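Local coordinates for cytoplasmic Protein STM1381 (Salmonella enterica subsp. enterica serovar Typhimurium, PDB 3SOZ) that is of unknown function but belongs to the putative glutamine amidotransferases, with a probable class I glutaminase-like fold, at residues A[61-72]-A[97-107]. Sequence-based numbering, arbitrary orientation.
Sequences FPQTAEALACYD and IPDALQLIADY
Tyr107 reaches from helix 100-107 to the far end of 61-72, where its OH donates to Tyr71 O at 2.6 Å. The hydroxyl comes from above the carbonyl plane, 57° out of it, although the oxygen lies in the plane of the phenol ring at its edge. With CG anti to the backbone N (chi1 163°), the ring extends beside the end of the short helical turn 65-69, and its CD2 packs 3.8 Å from Leu68 CB. Leu68, on the face of 65-69 turned to helix 100-107, brings CD1 4.0 Å from Leu103 CB, the two side chains crossing at about a right angle. Leu103 fits its two methyls against the bend that leads into 65-69: CD1 faces Pro62 O and Gln63 CA, while CD2 rests 3.7 Å from Thr64 C. Further along, the Phe61 ring packs against Ala100 CB, with its CZ 4.1 Å from Ile104 CD1; Pro62 CG sits over the centre of one ring face. Gln63, extended beyond CG, lays its aliphatic part across Pro98 and brings NE2 to 3.5 Å from Ile97 CB. Behind this layer, Asp99 caps the start of helix 100-107, its OD1 accepting from Leu101 N and Gln102 N. Ile104 and Tyr107 also rest on Ile74 of the parallel strand 73-77, and Asp72, just before that strand, accepts from Lys5 N at OD2. The contact thus joins the connection entering strand 73-77 to helix 100-109, which lies in the crossover to its parallel neighbour 113-117, consistent with a class I glutaminase-like core. Hydrocarbon supplies most of the interface, and one phenol-to-carbonyl hydrogen bond fixes its end where the chain passes into the sheet.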
ATOM      1  N   PHE A  61      27.256   4.446  -0.858  1.00 66.11           N
ATOM      2  CA  PHE A  61      26.933   4.736   0.553  1.00 66.33           C
ATOM      3  C   PHE A  61      27.965   4.201   1.553  1.00 67.91           C
ATOM      4  O   PHE A  61      28.233   3.007   1.544  1.00 68.71           O
ATOM      5  CB  PHE A  61      25.536   4.271   0.975  1.00 64.75           C
ATOM      6  CG  PHE A  61      25.147   4.778   2.335  1.00 61.30           C
ATOM      7  CD1 PHE A  61      24.766   6.102   2.518  1.00 58.39           C
ATOM      8  CD2 PHE A  61      25.212   3.963   3.437  1.00 59.24           C
ATOM      9  CE1 PHE A  61      24.448   6.592   3.780  1.00 57.97           C
ATOM     10  CE2 PHE A  61      24.868   4.447   4.728  1.00 58.26           C
ATOM     11  CZ  PHE A  61      24.497   5.761   4.890  1.00 57.21           C
ATOM     12  N   PRO A  62      28.516   5.082   2.427  1.00 69.14           N
ATOM     13  CA  PRO A  62      29.475   4.737   3.485  1.00 69.94           C
ATOM     14  C   PRO A  62      29.170   3.394   4.122  1.00 71.14           C
ATOM     15  O   PRO A  62      28.034   3.140   4.497  1.00 70.98           O
ATOM     16  CB  PRO A  62      29.296   5.860   4.515  1.00 69.52           C
ATOM     17  CG  PRO A  62      28.515   6.973   3.795  1.00 69.66           C
ATOM     18  CD  PRO A  62      28.341   6.546   2.353  1.00 69.46           C
ATOM     19  N   GLN A  63      30.177   2.534   4.226  1.00 72.41           N
ATOM     20  CA  GLN A  63      29.949   1.211   4.767  1.00 74.01           C
ATOM     21  C   GLN A  63      30.687   0.960   6.090  1.00 74.12           C
ATOM     22  O   GLN A  63      30.598  -0.127   6.664  1.00 73.59           O
ATOM     23  CB  GLN A  63      30.299   0.146   3.726  1.00 75.11           C
ATOM     24  CG  GLN A  63      29.444   0.155   2.444  1.00 77.72           C
ATOM     25  CD  GLN A  63      29.966  -0.825   1.388  1.00 81.69           C
ATOM     26  OE1 GLN A  63      31.164  -1.121   1.332  1.00 83.03           O
ATOM     27  NE2 GLN A  63      29.066  -1.323   0.544  1.00 83.10           N
ATOM     28  N   THR A  64      31.393   1.966   6.594  1.00 74.85           N
ATOM     29  CA  THR A  64      32.063   1.813   7.898  1.00 75.91           C
ATOM     30  C   THR A  64      31.700   2.932   8.870  1.00 76.62           C
ATOM     31  O   THR A  64      31.366   4.045   8.449  1.00 76.58           O
ATOM     32  CB  THR A  64      33.627   1.622   7.785  1.00 75.85           C
ATOM     33  OG1 THR A  64      34.250   2.784   7.209  1.00 75.01           O
ATOM     34  CG2 THR A  64      33.984   0.362   6.958  1.00 76.02           C
ATOM     35  N   ALA A  65      31.762   2.614  10.164  1.00 77.54           N
ATOM     36  CA  ALA A  65      31.451   3.570  11.230  1.00 78.60           C
ATOM     37  C   ALA A  65      32.357   4.808  11.197  1.00 79.01           C
ATOM     38  O   ALA A  65      31.902   5.943  11.404  1.00 78.97           O
ATOM     39  CB  ALA A  65      31.517   2.882  12.605  1.00 78.73           C
ATOM     40  N   GLU A  66      33.634   4.585  10.924  1.00 79.80           N
ATOM     41  CA  GLU A  66      34.602   5.672  10.854  1.00 80.82           C
ATOM     42  C   GLU A  66      34.140   6.773   9.864  1.00 79.98           C
ATOM     43  O   GLU A  66      34.340   7.961  10.125  1.00 79.86           O
ATOM     44  CB  GLU A  66      36.013   5.101  10.535  1.00 81.39           C
ATOM     45  CG  GLU A  66      37.174   6.135  10.339  1.00 85.20           C
ATOM     46  CD  GLU A  66      38.511   5.488   9.843  1.00 90.90           C
ATOM     47  OE1 GLU A  66      39.064   5.939   8.800  1.00 92.03           O
ATOM     48  OE2 GLU A  66      39.014   4.527  10.488  1.00 91.74           O
ATOM     49  N   ALA A  67      33.488   6.367   8.769  1.00 79.53           N
ATOM     50  CA  ALA A  67      33.144   7.273   7.649  1.00 79.19           C
ATOM     51  C   ALA A  67      32.153   8.394   8.004  1.00 78.95           C
ATOM     52  O   ALA A  67      32.324   9.546   7.575  1.00 78.78           O
ATOM     53  CB  ALA A  67      32.641   6.477   6.454  1.00 78.72           C
ATOM     54  N   LEU A  68      31.140   8.043   8.800  1.00 78.50           N
ATOM     55  CA  LEU A  68      30.079   8.967   9.240  1.00 78.52           C
ATOM     56  C   LEU A  68      30.455   9.773  10.489  1.00 78.85           C
ATOM     57  O   LEU A  68      29.842  10.823  10.770  1.00 78.90           O
ATOM     58  CB  LEU A  68      28.778   8.193   9.537  1.00 78.37           C
ATOM     59  CG  LEU A  68      28.238   7.173   8.525  1.00 77.88           C
ATOM     60  CD1 LEU A  68      27.124   6.303   9.113  1.00 77.85           C
ATOM     61  CD2 LEU A  68      27.765   7.884   7.281  1.00 77.10           C
ATOM     62  N   ALA A  69      31.441   9.260  11.242  1.00 78.64           N
ATOM     63  CA  ALA A  69      31.895   9.843  12.512  1.00 77.88           C
ATOM     64  C   ALA A  69      32.355  11.304  12.400  1.00 77.17           C
ATOM     65  O   ALA A  69      32.241  12.082  13.357  1.00 77.04           O
ATOM     66  CB  ALA A  69      33.002   8.979  13.102  1.00 78.44           C
ATOM     67  N   CYS A  70      32.862  11.679  11.235  1.00 75.76           N
ATOM     68  CA  CYS A  70      33.297  13.038  11.053  1.00 75.53           C
ATOM     69  C   CYS A  70      32.124  13.975  10.833  1.00 73.93           C
ATOM     70  O   CYS A  70      32.346  15.132  10.473  1.00 74.48           O
ATOM     71  CB  CYS A  70      34.249  13.142   9.863  1.00 76.14           C
ATOM     72  SG  CYS A  70      33.426  12.767   8.296  1.00 82.54           S
ATOM     73  N   TYR A  71      30.884  13.490  11.013  1.00 71.72           N
ATOM     74  CA  TYR A  71      29.670  14.345  10.858  1.00 68.70           C
ATOM     75  C   TYR A  71      29.015  14.630  12.187  1.00 67.58           C
ATOM     76  O   TYR A  71      28.774  13.707  12.957  1.00 67.26           O
ATOM     77  CB  TYR A  71      28.619  13.737   9.896  1.00 67.63           C
ATOM     78  CG  TYR A  71      29.038  13.773   8.461  1.00 64.66           C
ATOM     79  CD1 TYR A  71      29.243  14.990   7.805  1.00 63.68           C
ATOM     80  CD2 TYR A  71      29.252  12.605   7.750  1.00 63.27           C
ATOM     81  CE1 TYR A  71      29.656  15.037   6.475  1.00 59.83           C
ATOM     82  CE2 TYR A  71      29.681  12.641   6.420  1.00 60.30           C
ATOM     83  CZ  TYR A  71      29.867  13.856   5.805  1.00 59.75           C
ATOM     84  OH  TYR A  71      30.266  13.892   4.508  1.00 60.96           O
ATOM     85  N   ASP A  72      28.680  15.892  12.438  1.00 66.19           N
ATOM     86  CA  ASP A  72      27.950  16.240  13.661  1.00 65.87           C
ATOM     87  C   ASP A  72      26.514  15.730  13.699  1.00 65.01           C
ATOM     88  O   ASP A  72      26.034  15.304  14.753  1.00 64.13           O
ATOM     89  CB  ASP A  72      28.013  17.746  13.895  1.00 66.42           C
ATOM     90  CG  ASP A  72      29.439  18.217  14.110  1.00 68.74           C
ATOM     91  OD1 ASP A  72      30.078  17.662  15.051  1.00 70.32           O
ATOM     92  OD2 ASP A  72      29.930  19.087  13.329  1.00 70.86           O
ATOM     93  N   ILE A  97      26.164  -6.124   1.270  1.00 71.32           N
ATOM     94  CA  ILE A  97      26.714  -4.889   1.811  1.00 71.30           C
ATOM     95  C   ILE A  97      26.070  -4.726   3.180  1.00 70.71           C
ATOM     96  O   ILE A  97      25.077  -5.394   3.453  1.00 71.05           O
ATOM     97  CB  ILE A  97      26.442  -3.631   0.895  1.00 71.89           C
ATOM     98  CG1 ILE A  97      25.100  -2.985   1.233  1.00 73.08           C
ATOM     99  CG2 ILE A  97      26.519  -3.943  -0.606  1.00 71.39           C
ATOM    100  CD1 ILE A  97      25.216  -1.486   1.442  1.00 76.43           C
ATOM    101  N   PRO A  98      26.627  -3.865   4.057  1.00 70.11           N
ATOM    102  CA  PRO A  98      25.987  -3.731   5.391  1.00 69.14           C
ATOM    103  C   PRO A  98      24.728  -2.837   5.411  1.00 68.17           C
ATOM    104  O   PRO A  98      24.634  -1.851   4.630  1.00 68.53           O
ATOM    105  CB  PRO A  98      27.102  -3.121   6.264  1.00 69.43           C
ATOM    106  CG  PRO A  98      28.397  -3.359   5.466  1.00 70.30           C
ATOM    107  CD  PRO A  98      27.950  -3.214   4.026  1.00 70.19           C
ATOM    108  N   ASP A  99      23.774  -3.189   6.289  1.00 66.21           N
ATOM    109  CA  ASP A  99      22.547  -2.407   6.512  1.00 63.92           C
ATOM    110  C   ASP A  99      22.866  -0.952   6.821  1.00 62.50           C
ATOM    111  O   ASP A  99      23.277  -0.645   7.924  1.00 63.34           O
ATOM    112  CB  ASP A  99      21.742  -3.046   7.652  1.00 63.95           C
ATOM    113  CG  ASP A  99      20.489  -2.244   8.037  1.00 64.35           C
ATOM    114  OD1 ASP A  99      20.406  -1.030   7.711  1.00 62.73           O
ATOM    115  OD2 ASP A  99      19.580  -2.835   8.678  1.00 62.23           O
ATOM    116  N   ALA A 100      22.682  -0.068   5.841  1.00 61.43           N
ATOM    117  CA  ALA A 100      22.920   1.408   5.945  1.00 60.26           C
ATOM    118  C   ALA A 100      22.208   2.105   7.096  1.00 60.02           C
ATOM    119  O   ALA A 100      22.615   3.188   7.534  1.00 59.93           O
ATOM    120  CB  ALA A 100      22.532   2.091   4.654  1.00 59.41           C
ATOM    121  N   LEU A 101      21.126   1.490   7.563  1.00 59.95           N
ATOM    122  CA  LEU A 101      20.288   2.051   8.607  1.00 59.96           C
ATOM    123  C   LEU A 101      20.816   1.600   9.967  1.00 60.58           C
ATOM    124  O   LEU A 101      20.630   2.306  10.974  1.00 60.33           O
ATOM    125  CB  LEU A 101      18.831   1.618   8.397  1.00 59.22           C
ATOM    126  CG  LEU A 101      17.752   2.509   7.740  1.00 59.67           C
ATOM    127  CD1 LEU A 101      18.250   3.713   6.919  1.00 58.34           C
ATOM    128  CD2 LEU A 101      16.763   1.682   6.926  1.00 57.87           C
ATOM    129  N   GLN A 102      21.456   0.423  10.003  1.00 60.67           N
ATOM    130  CA  GLN A 102      22.209   0.017  11.174  1.00 61.20           C
ATOM    131  C   GLN A 102      23.319   1.034  11.304  1.00 61.24           C
ATOM    132  O   GLN A 102      23.545   1.553  12.388  1.00 61.07           O
ATOM    133  CB  GLN A 102      22.816  -1.388  11.045  1.00 61.84           C
ATOM    134  CG  GLN A 102      22.175  -2.480  11.894  1.00 62.90           C
ATOM    135  CD  GLN A 102      21.882  -2.045  13.311  1.00 63.25           C
ATOM    136  OE1 GLN A 102      21.036  -2.635  13.972  1.00 64.40           O
ATOM    137  NE2 GLN A 102      22.562  -1.015  13.780  1.00 63.03           N
ATOM    138  N   LEU A 103      23.986   1.340  10.192  1.00 60.85           N
ATOM    139  CA  LEU A 103      25.035   2.344  10.215  1.00 61.79           C
ATOM    140  C   LEU A 103      24.619   3.656  10.843  1.00 61.91           C
ATOM    141  O   LEU A 103      25.363   4.204  11.650  1.00 62.25           O
ATOM    142  CB  LEU A 103      25.629   2.594   8.826  1.00 61.95           C
ATOM    143  CG  LEU A 103      26.767   1.622   8.504  1.00 63.95           C
ATOM    144  CD1 LEU A 103      26.917   1.293   6.988  1.00 63.90           C
ATOM    145  CD2 LEU A 103      28.078   2.135   9.139  1.00 66.86           C
ATOM    146  N   ILE A 104      23.445   4.164  10.481  1.00 62.31           N
ATOM    147  CA  ILE A 104      22.992   5.443  11.021  1.00 62.76           C
ATOM    148  C   ILE A 104      22.629   5.268  12.498  1.00 63.29           C
ATOM    149  O   ILE A 104      22.948   6.122  13.337  1.00 63.74           O
ATOM    150  CB  ILE A 104      21.873   6.061  10.161  1.00 62.63           C
ATOM    151  CG1 ILE A 104      22.475   6.571   8.845  1.00 62.72           C
ATOM    152  CG2 ILE A 104      21.198   7.236  10.870  1.00 63.60           C
ATOM    153  CD1 ILE A 104      21.571   6.476   7.665  1.00 60.20           C
ATOM    154  N   ALA A 105      22.016   4.140  12.816  1.00 63.63           N
ATOM    155  CA  ALA A 105      21.670   3.828  14.183  1.00 64.78           C
ATOM    156  C   ALA A 105      22.911   3.820  15.083  1.00 66.06           C
ATOM    157  O   ALA A 105      22.938   4.501  16.139  1.00 66.94           O
ATOM    158  CB  ALA A 105      20.960   2.477  14.254  1.00 64.84           C
ATOM    159  N   ASP A 106      23.910   3.024  14.674  1.00 65.97           N
ATOM    160  CA  ASP A 106      25.180   2.918  15.356  1.00 65.61           C
ATOM    161  C   ASP A 106      25.706   4.312  15.562  1.00 65.82           C
ATOM    162  O   ASP A 106      25.926   4.706  16.709  1.00 66.34           O
ATOM    163  CB  ASP A 106      26.169   2.044  14.563  1.00 65.46           C
ATOM    164  CG  ASP A 106      25.885   0.532  14.728  1.00 65.94           C
ATOM    165  OD1 ASP A 106      24.877   0.130  15.365  1.00 63.44           O
ATOM    166  OD2 ASP A 106      26.682  -0.272  14.212  1.00 67.81           O
ATOM    167  N   TYR A 107      25.847   5.074  14.474  1.00 65.57           N
ATOM    168  CA  TYR A 107      26.337   6.449  14.536  1.00 65.35           C
ATOM    169  C   TYR A 107      25.654   7.286  15.610  1.00 65.71           C
ATOM    170  O   TYR A 107      26.315   7.960  16.395  1.00 66.24           O
ATOM    171  CB  TYR A 107      26.158   7.115  13.184  1.00 65.69           C
ATOM    172  CG  TYR A 107      26.242   8.625  13.199  1.00 65.64           C
ATOM    173  CD1 TYR A 107      25.114   9.390  13.428  1.00 66.78           C
ATOM    174  CD2 TYR A 107      27.441   9.282  12.949  1.00 66.42           C
ATOM    175  CE1 TYR A 107      25.162  10.773  13.449  1.00 67.73           C
ATOM    176  CE2 TYR A 107      27.514  10.679  12.963  1.00 68.24           C
ATOM    177  CZ  TYR A 107      26.355  11.419  13.215  1.00 69.42           C
ATOM    178  OH  TYR A 107      26.365  12.799  13.222  1.00 70.18           O
TER